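Local coordinates for protein oligopeptide ABC transporter OppAIV (Borrelia burgdorferi B31, PDB 4GL8) that probably binds oligopeptides outside the cytoplasmic membrane and delivers them to an ABC transporter for uptake, at residues T317-V322 / S327-R332. Residues are numbered along the deposited sequence; the frame is centred on the assembly and turned at random.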
loop_
_atom_site.group_PDB
_atom_site.type_symbol
_atom_site.label_atom_id
_atom_site.label_comp_id
_atom_site.label_asym_id
_atom_site.label_seq_id
_atom_site.Cartn_x
_atom_site.Cartn_y
_atom_site.Cartn_z
ATOM N N THR A 317 1.639 3.121 25.109
ATOM C CA THR A 317 2.935 2.545 25.477
ATOM C C THR A 317 3.627 1.966 24.238
ATOM O O THR A 317 4.840 2.073 24.108
ATOM C CB THR A 317 2.749 1.465 26.549
ATOM O OG1 THR A 317 2.352 2.099 27.760
ATOM C CG2 THR A 317 4.012 0.670 26.792
ATOM N N LEU A 318 2.840 1.400 23.318
ATOM C CA LEU A 318 3.399 0.856 22.082
ATOM C C LEU A 318 4.067 1.954 21.259
ATOM O O LEU A 318 5.192 1.777 20.788
ATOM C CB LEU A 318 2.349 0.134 21.247
ATOM C CG LEU A 318 2.781 -0.342 19.842
ATOM C CD1 LEU A 318 3.952 -1.335 19.888
ATOM C CD2 LEU A 318 1.616 -0.978 19.106
ATOM N N THR A 319 3.393 3.085 21.087
ATOM C CA THR A 319 3.972 4.174 20.298
ATOM C C THR A 319 5.113 4.899 21.050
ATOM O O THR A 319 6.088 5.281 20.421
ATOM C CB THR A 319 2.926 5.182 19.758
ATOM O OG1 THR A 319 2.152 5.698 20.828
ATOM C CG2 THR A 319 1.998 4.520 18.793
ATOM N N GLU A 320 5.031 5.050 22.371
ATOM C CA GLU A 320 6.049 5.843 23.091
ATOM C C GLU A 320 7.270 5.075 23.621
ATOM O O GLU A 320 8.329 5.671 23.818
ATOM C CB GLU A 320 5.406 6.626 24.225
ATOM C CG GLU A 320 4.282 7.527 23.737
ATOM C CD GLU A 320 3.666 8.363 24.837
ATOM O OE1 GLU A 320 3.750 7.969 26.032
ATOM O OE2 GLU A 320 3.095 9.418 24.481
ATOM N N SER A 321 7.130 3.773 23.851
ATOM C CA SER A 321 8.215 2.968 24.427
ATOM C C SER A 321 8.760 1.908 23.477
ATOM O O SER A 321 9.902 1.503 23.612
ATOM C CB SER A 321 7.747 2.299 25.723
ATOM N N VAL A 322 7.968 1.453 22.514
ATOM C CA VAL A 322 8.421 0.393 21.613
ATOM C C VAL A 322 8.760 0.891 20.209
ATOM O O VAL A 322 9.803 0.559 19.666
ATOM C CB VAL A 322 7.360 -0.708 21.473
ATOM C CG1 VAL A 322 7.882 -1.820 20.570
ATOM C CG2 VAL A 322 6.950 -1.232 22.846
ATOM N N SER A 327 4.405 7.890 15.731
ATOM C CA SER A 327 3.161 7.268 15.340
ATOM C C SER A 327 2.062 7.650 16.305
ATOM O O SER A 327 2.299 7.829 17.489
ATOM C CB SER A 327 3.321 5.754 15.323
ATOM O OG SER A 327 4.219 5.373 14.293
ATOM N N ILE A 328 0.849 7.750 15.788
ATOM C CA ILE A 328 -0.291 8.166 16.573
ATOM C C ILE A 328 -1.046 6.911 17.024
ATOM O O ILE A 328 -1.597 6.211 16.212
ATOM C CB ILE A 328 -1.276 9.030 15.757
ATOM C CG1 ILE A 328 -0.577 10.201 15.027
ATOM C CG2 ILE A 328 -2.417 9.511 16.646
ATOM C CD1 ILE A 328 -0.140 11.329 15.920
ATOM N N PRO A 329 -1.117 6.665 18.335
ATOM C CA PRO A 329 -1.944 5.549 18.806
ATOM C C PRO A 329 -3.424 5.815 18.543
ATOM O O PRO A 329 -3.864 6.928 18.706
ATOM C CB PRO A 329 -1.619 5.483 20.304
ATOM C CG PRO A 329 -1.188 6.857 20.659
ATOM C CD PRO A 329 -0.569 7.475 19.441
ATOM N N THR A 330 -4.172 4.812 18.096
ATOM C CA THR A 330 -5.558 5.030 17.649
ATOM C C THR A 330 -6.435 3.760 17.653
ATOM O O THR A 330 -5.947 2.643 17.546
ATOM C CB THR A 330 -5.636 5.690 16.238
ATOM O OG1 THR A 330 -6.916 6.281 16.050
ATOM C CG2 THR A 330 -5.444 4.669 15.130
ATOM N N ARG A 331 -7.739 3.970 17.787
ATOM C CA ARG A 331 -8.732 2.944 17.575
ATOM C C ARG A 331 -9.312 3.065 16.163
ATOM O O ARG A 331 -10.107 2.214 15.739
ATOM C CB ARG A 331 -9.827 3.087 18.605
ATOM C CG ARG A 331 -9.395 2.686 20.004
ATOM C CD ARG A 331 -9.652 1.211 20.227
ATOM N NE ARG A 331 -11.040 0.877 19.930
ATOM C CZ ARG A 331 -12.077 1.179 20.720
ATOM N NH1 ARG A 331 -11.903 1.780 21.880
ATOM N NH2 ARG A 331 -13.302 0.853 20.338
ATOM N N ARG A 332 -8.902 4.122 15.449
ATOM C CA ARG A 332 -9.372 4.400 14.095
ATOM C C ARG A 332 -8.809 3.452 13.060
ATOM O O ARG A 332 -7.702 2.918 13.204
ATOM C CB ARG A 332 -9.037 5.842 13.652
ATOM C CG ARG A 332 -9.772 6.966 14.411
ATOM C CD ARG A 332 -11.100 7.371 13.784
ATOM N NE ARG A 332 -10.889 7.728 12.390
ATOM C CZ ARG A 332 -10.494 8.917 11.936
ATOM N NH1 ARG A 332 -10.335 9.959 12.739
ATOM N NH2 ARG A 332 -10.296 9.080 10.636
#
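Thr-319 alone reaches from the helical segment 317-322 to residues 327-332, setting its forked side chain against Ser-327 and Pro-329. The hydroxyl oxygen OG1 lies over one face of the Pro-329 ring, toward its CD and CG side, 3.5 Å from Pro-329 CD and equally close to CG, and the two side chains meet nearly at right angles. Thr-319 CB and CG2 rest on Ser-327 O, at 3.5 Å and 3.6 Å; CG2 also reaches Ser-327 CB at 3.9 Å on one hand and Pro-329 N at 3.8 Å on the other. No hydrogen bond crosses; the join is by van der Waals contact. With chi1 at 55°, OG1 sits between the backbone N and the carbonyl carbon, folded back onto its own helix, where it bonds to Lys-316 O and, weakly, to Arg-315 O. That polar oxygen is therefore satisfied although it faces proline carbons. Ser-327 likewise spends its hydroxyl on another partner, Ser-499 N, while its CB meets the threonine methyl. The contact closes the short connection between helix 315-323 and strand 328-329, which pairs antiparallel with strand 492-504 through Ile-328 with Ile-497; Asn-496 of that strand also touches Thr-319, while Leu-318 packs on Ile-385 and Phe-388 of helix 380-397.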